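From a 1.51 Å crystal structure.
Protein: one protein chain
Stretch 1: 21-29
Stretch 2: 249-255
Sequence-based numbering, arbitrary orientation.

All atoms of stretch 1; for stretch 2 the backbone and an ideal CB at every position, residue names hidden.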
ATOM      1  N   GLU A  21      -1.082 -39.234 -12.703  1.00 24.16           N
ATOM      2  CA  GLU A  21       0.062 -39.812 -13.455  1.00 26.25           C
ATOM      3  C   GLU A  21       1.347 -39.270 -12.904  1.00 26.16           C
ATOM      4  O   GLU A  21       2.286 -38.837 -13.674  1.00 29.18           O
ATOM      5  CB  GLU A  21      -0.077 -39.487 -14.975  1.00 29.05           C
ATOM      6  CG  GLU A  21      -1.429 -40.069 -15.481  1.00 36.59           C
ATOM      7  CD  GLU A  21      -1.747 -39.769 -16.979  1.00 46.47           C
ATOM      8  OE1 GLU A  21      -2.911 -39.523 -17.307  1.00 49.24           O
ATOM      9  OE2 GLU A  21      -0.847 -39.832 -17.815  1.00 50.22           O
ATOM     10  N   PHE A  22       1.422 -39.262 -11.559  1.00 24.72           N
ATOM     11  CA  PHE A  22       2.561 -38.635 -10.913  1.00 27.56           C
ATOM     12  C   PHE A  22       3.705 -39.648 -10.764  1.00 29.62           C
ATOM     13  O   PHE A  22       3.535 -40.691 -10.242  1.00 31.56           O
ATOM     14  CB  PHE A  22       2.127 -38.086  -9.546  1.00 27.98           C
ATOM     15  CG  PHE A  22       3.217 -37.380  -8.816  1.00 23.77           C
ATOM     16  CD1 PHE A  22       3.683 -36.187  -9.336  1.00 28.89           C
ATOM     17  CD2 PHE A  22       3.723 -37.967  -7.693  1.00 24.84           C
ATOM     18  CE1 PHE A  22       4.731 -35.500  -8.595  1.00 25.36           C
ATOM     19  CE2 PHE A  22       4.808 -37.317  -6.927  1.00 29.72           C
ATOM     20  CZ  PHE A  22       5.240 -36.079  -7.482  1.00 23.40           C
ATOM     21  N   ASN A  23       4.876 -39.244 -11.170  1.00 31.60           N
ATOM     22  CA  ASN A  23       6.021 -40.092 -11.068  1.00 37.59           C
ATOM     23  C   ASN A  23       7.236 -39.249 -10.686  1.00 36.05           C
ATOM     24  O   ASN A  23       7.425 -38.153 -11.219  1.00 38.46           O
ATOM     25  CB  ASN A  23       6.196 -40.786 -12.457  1.00 41.02           C
ATOM     26  CG  ASN A  23       7.317 -41.686 -12.488  1.00 48.53           C
ATOM     27  OD1 ASN A  23       7.325 -42.711 -11.802  1.00 61.50           O
ATOM     28  ND2 ASN A  23       8.309 -41.335 -13.287  1.00 56.63           N
ATOM     29  N   LEU A  24       8.065 -39.757  -9.774  1.00 34.94           N
ATOM     30  CA  LEU A  24       9.321 -39.077  -9.365  1.00 34.53           C
ATOM     31  C   LEU A  24      10.495 -39.849  -9.939  1.00 36.75           C
ATOM     32  O   LEU A  24      11.628 -39.657  -9.531  1.00 35.85           O
ATOM     33  CB  LEU A  24       9.429 -39.041  -7.849  1.00 37.31           C
ATOM     34  CG  LEU A  24       8.370 -38.138  -7.133  1.00 35.47           C
ATOM     35  CD1 LEU A  24       8.133 -38.570  -5.654  1.00 33.73           C
ATOM     36  CD2 LEU A  24       8.775 -36.748  -7.160  1.00 31.57           C
ATOM     37  N   GLU A  25      10.261 -40.646 -10.947  1.00 38.86           N
ATOM     38  CA  GLU A  25      11.382 -41.421 -11.465  1.00 44.25           C
ATOM     39  C   GLU A  25      12.351 -40.476 -12.162  1.00 42.88           C
ATOM     40  O   GLU A  25      13.528 -40.446 -11.827  1.00 45.08           O
ATOM     41  CB  GLU A  25      10.885 -42.550 -12.415  1.00 45.15           C
ATOM     42  CG  GLU A  25      11.593 -43.873 -12.216  1.00 57.94           C
ATOM     43  CD  GLU A  25      11.104 -44.543 -10.941  1.00 70.47           C
ATOM     44  OE1 GLU A  25       9.858 -44.750 -10.820  1.00 74.72           O
ATOM     45  OE2 GLU A  25      11.960 -44.840 -10.065  1.00 74.03           O
ATOM     46  N   ASN A  26      11.909 -39.731 -13.161  1.00 40.17           N
ATOM     47  CA  ASN A  26      12.880 -38.871 -13.835  1.00 39.96           C
ATOM     48  C   ASN A  26      12.047 -37.614 -14.197  1.00 34.01           C
ATOM     49  O   ASN A  26      11.711 -37.441 -15.339  1.00 32.62           O
ATOM     50  CB  ASN A  26      13.428 -39.584 -15.084  1.00 41.84           C
ATOM     51  CG  ASN A  26      14.969 -39.318 -15.358  1.00 54.59           C
ATOM     52  OD1 ASN A  26      15.774 -40.263 -15.195  1.00 62.78           O
ATOM     53  ND2 ASN A  26      15.380 -38.059 -15.801  1.00 57.31           N
ATOM     54  N   PRO A  27      11.681 -36.794 -13.191  1.00 31.03           N
ATOM     55  CA  PRO A  27      10.755 -35.684 -13.494  1.00 26.98           C
ATOM     56  C   PRO A  27      11.233 -34.703 -14.538  1.00 25.52           C
ATOM     57  O   PRO A  27      10.366 -33.968 -15.094  1.00 24.94           O
ATOM     58  CB  PRO A  27      10.468 -35.064 -12.144  1.00 28.18           C
ATOM     59  CG  PRO A  27      11.708 -35.398 -11.307  1.00 29.80           C
ATOM     60  CD  PRO A  27      12.166 -36.726 -11.794  1.00 30.01           C
ATOM     61  N   PHE A  28      12.539 -34.598 -14.787  1.00 25.23           N
ATOM     62  CA  PHE A  28      13.056 -33.561 -15.730  1.00 24.43           C
ATOM     63  C   PHE A  28      13.404 -34.102 -17.102  1.00 28.48           C
ATOM     64  O   PHE A  28      13.815 -33.323 -17.968  1.00 28.50           O
ATOM     65  CB  PHE A  28      14.304 -32.849 -15.182  1.00 24.78           C
ATOM     66  CG  PHE A  28      14.176 -32.413 -13.716  1.00 23.01           C
ATOM     67  CD1 PHE A  28      12.937 -32.061 -13.159  1.00 22.16           C
ATOM     68  CD2 PHE A  28      15.329 -32.360 -12.923  1.00 23.73           C
ATOM     69  CE1 PHE A  28      12.901 -31.625 -11.877  1.00 22.48           C
ATOM     70  CE2 PHE A  28      15.280 -31.918 -11.619  1.00 22.26           C
ATOM     71  CZ  PHE A  28      14.031 -31.587 -11.105  1.00 21.18           C
ATOM     72  N   GLU A  29      13.135 -35.404 -17.295  1.00 31.85           N
ATOM     73  CA  GLU A  29      13.538 -36.092 -18.510  1.00 35.49           C
ATOM     74  C   GLU A  29      12.970 -35.484 -19.802  1.00 34.30           C
ATOM     75  O   GLU A  29      13.687 -35.460 -20.803  1.00 36.11           O
ATOM     76  CB  GLU A  29      13.094 -37.527 -18.351  1.00 37.16           C
ATOM     77  CG  GLU A  29      12.929 -38.290 -19.621  1.00 47.72           C
ATOM     78  CD  GLU A  29      12.624 -39.708 -19.254  1.00 56.25           C
ATOM     79  OE1 GLU A  29      13.641 -40.393 -19.018  1.00 57.32           O
ATOM     80  OE2 GLU A  29      11.407 -40.051 -19.064  1.00 58.40           O
ATOM     81  N   UNK A 249      18.601 -31.363  -3.840  1.00 16.24           N
ATOM     82  CA  UNK A 249      17.263 -31.835  -3.646  1.00 14.95           C
ATOM     83  C   UNK A 249      16.164 -30.887  -4.183  1.00 14.67           C
ATOM     84  O   UNK A 249      16.352 -29.647  -4.146  1.00 17.05           O
ATOM     85  CB  UNK A 249      17.049 -32.081  -2.151  1.00 14.95           C
ATOM     86  N   UNK A 250      15.079 -31.534  -4.582  1.00 14.64           N
ATOM     87  CA  UNK A 250      13.934 -30.772  -5.165  1.00 13.67           C
ATOM     88  C   UNK A 250      12.705 -31.423  -4.594  1.00 15.12           C
ATOM     89  O   UNK A 250      12.563 -32.635  -4.382  1.00 15.58           O
ATOM     90  CB  UNK A 250      13.917 -30.785  -6.695  1.00 13.67           C
ATOM     91  N   UNK A 251      11.666 -30.557  -4.425  1.00 14.57           N
ATOM     92  CA  UNK A 251      10.363 -31.078  -4.115  1.00 14.35           C
ATOM     93  C   UNK A 251       9.444 -30.831  -5.310  1.00 15.52           C
ATOM     94  O   UNK A 251       9.328 -29.761  -5.845  1.00 15.11           O
ATOM     95  CB  UNK A 251       9.807 -30.441  -2.840  1.00 14.35           C
ATOM     96  N   UNK A 252       8.881 -31.963  -5.742  1.00 13.48           N
ATOM     97  CA  UNK A 252       7.954 -31.954  -6.890  1.00 16.16           C
ATOM     98  C   UNK A 252       6.657 -32.566  -6.466  1.00 15.51           C
ATOM     99  O   UNK A 252       6.642 -33.571  -5.714  1.00 16.73           O
ATOM    100  CB  UNK A 252       8.528 -32.705  -8.093  1.00 16.16           C
ATOM    101  N   UNK A 253       5.517 -31.965  -6.832  1.00 15.59           N
ATOM    102  CA  UNK A 253       4.224 -32.526  -6.461  1.00 15.60           C
ATOM    103  C   UNK A 253       3.276 -32.294  -7.675  1.00 15.34           C
ATOM    104  O   UNK A 253       3.502 -31.434  -8.531  1.00 17.30           O
ATOM    105  CB  UNK A 253       3.685 -31.886  -5.180  1.00 15.60           C
ATOM    106  N   UNK A 254       2.205 -33.067  -7.752  1.00 14.40           N
ATOM    107  CA  UNK A 254       1.199 -32.838  -8.766  1.00 15.91           C
ATOM    108  C   UNK A 254       0.668 -31.396  -8.532  1.00 16.10           C
ATOM    109  O   UNK A 254       0.557 -30.924  -7.347  1.00 16.06           O
ATOM    110  CB  UNK A 254       0.087 -33.886  -8.697  1.00 15.91           C
ATOM    111  N   UNK A 255       0.220 -30.754  -9.592  1.00 15.05           N
ATOM    112  CA  UNK A 255      -0.349 -29.334  -9.476  1.00 16.21           C
ATOM    113  C   UNK A 255      -1.435 -29.325  -8.463  1.00 16.80           C
ATOM    114  O   UNK A 255      -1.582 -28.337  -7.673  1.00 15.78           O
ATOM    115  CB  UNK A 255      -0.902 -28.814 -10.804  1.00 16.21           C
TER

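Stretch 1 has no regular helix or strand. It offers stretch 2 a mostly apolar surface made by Phe22, Leu24, Pro27 and Phe28, with no charged group close by.

Position 249 lies in a strand, with phi/psi of -104/150. Nothing of stretch 1 comes within 5.5 Å of its ideal CB. Stretch 1 therefore sets no preference, and many residues would suit. The residue is Gly249, which makes no contact here.

At position 250 the CA-to-CB bond points toward stretch 1. The ideal CB is 4.5 Å from Phe28 CZ, so the tip of that ring is the main feature. An aliphatic or aromatic side chain would fit, and an aromatic one could offer a face to the ring edge. The residue is Phe250, with chi1 m. Its ring receives the edge of Phe28 on one face. The centroids are 5.5 Å apart and the planes meet at 86°, a nearly perpendicular edge-to-face pair. The closest atoms are Phe28 CZ and Phe250 CG, at 4.1 Å.

Position 251 points away, and its ideal CB has no neighbour in stretch 1. Long or polar side chains are as acceptable as apolar ones. Arg251 is found, extended through chi3; NH1 and NH2 are hydrogen-bonded elsewhere in the structure.

Position 252 points toward stretch 1 again. Its ideal CB lies 4.2 Å from Leu24 CD2, 4.7 Å from Phe22 CE1 and 5.1 Å from Pro27 CB. These carbons favour an apolar side chain; valine, isoleucine, leucine or alanine are all reasonable. The residue is Val252. Its CB is 4.1 Å from Leu24 CD2. CG1 lies 4.1 Å from Phe22 CE1, while CG2 lies 4.5 Å from Phe28 CE1. The backbone also takes part: Val252 O sits at the edge of the Phe22 ring, 3.4 Å from CZ.

Position 253 points away, though its ideal CB is still 5.0 Å from Phe22 CZ. Stretch 1 asks little of its side chain. The residue is Met253, modelled as selenomethionine. Its main contact is through the backbone, with C 3.6 Å from Phe22 CE1.

Position 254 points sideways, its ideal CB 4.3 Å from Phe22 CD1. Phi/psi of -60/151 allows proline, and a compact apolar group would suit the nearby ring. Pro254 is present. Its CD lies over one face of Phe22, 3.8 Å from the ring centroid and 17° off the normal, a CH-pi contact.

Position 255 has helical angles, -55/-42, and room for a CB. Many residues would suit; the residue is Gly255.

Stretch 2 249-255: GFRVMPG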
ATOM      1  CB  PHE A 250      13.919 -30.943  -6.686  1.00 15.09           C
ATOM      2  CG  PHE A 250      15.124 -30.372  -7.316  1.00 14.30           C
ATOM      3  CD1 PHE A 250      15.250 -29.011  -7.636  1.00 16.68           C
ATOM      4  CD2 PHE A 250      16.251 -31.242  -7.606  1.00 16.33           C
ATOM      5  CE1 PHE A 250      16.421 -28.454  -8.132  1.00 17.41           C
ATOM      6  CE2 PHE A 250      17.424 -30.662  -8.092  1.00 16.67           C
ATOM      7  CZ  PHE A 250      17.542 -29.278  -8.406  1.00 17.88           C
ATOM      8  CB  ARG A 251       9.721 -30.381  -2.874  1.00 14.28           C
ATOM      9  CG  ARG A 251       8.389 -31.024  -2.516  1.00 15.14           C
ATOM     10  CD  ARG A 251       7.853 -30.475  -1.216  1.00 14.17           C
ATOM     11  NE  ARG A 251       6.576 -31.149  -0.906  1.00 16.32           N
ATOM     12  CZ  ARG A 251       6.503 -32.361  -0.380  1.00 15.08           C
ATOM     13  NH1 ARG A 251       7.629 -33.040  -0.049  1.00 15.98           N
ATOM     14  NH2 ARG A 251       5.254 -32.874  -0.114  1.00 17.81           N
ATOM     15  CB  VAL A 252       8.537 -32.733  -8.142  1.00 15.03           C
ATOM     16  CG1 VAL A 252       7.577 -32.702  -9.331  1.00 19.74           C
ATOM     17  CG2 VAL A 252       9.950 -32.199  -8.551  1.00 18.69           C
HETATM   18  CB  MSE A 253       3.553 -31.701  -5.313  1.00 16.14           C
HETATM   19  CG  MSE A 253       4.401 -31.653  -4.013  1.00 16.50           C
HETATM   20 SE   MSE A 253       3.407 -30.954  -2.534  1.00 18.31          SE
HETATM   21  CE  MSE A 253       3.310 -29.070  -3.270  1.00 20.73           C
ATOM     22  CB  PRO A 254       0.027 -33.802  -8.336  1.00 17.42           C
ATOM     23  CG  PRO A 254       0.681 -34.912  -7.576  1.00 18.13           C
ATOM     24  CD  PRO A 254       1.837 -34.159  -6.823  1.00 16.47           C
TER
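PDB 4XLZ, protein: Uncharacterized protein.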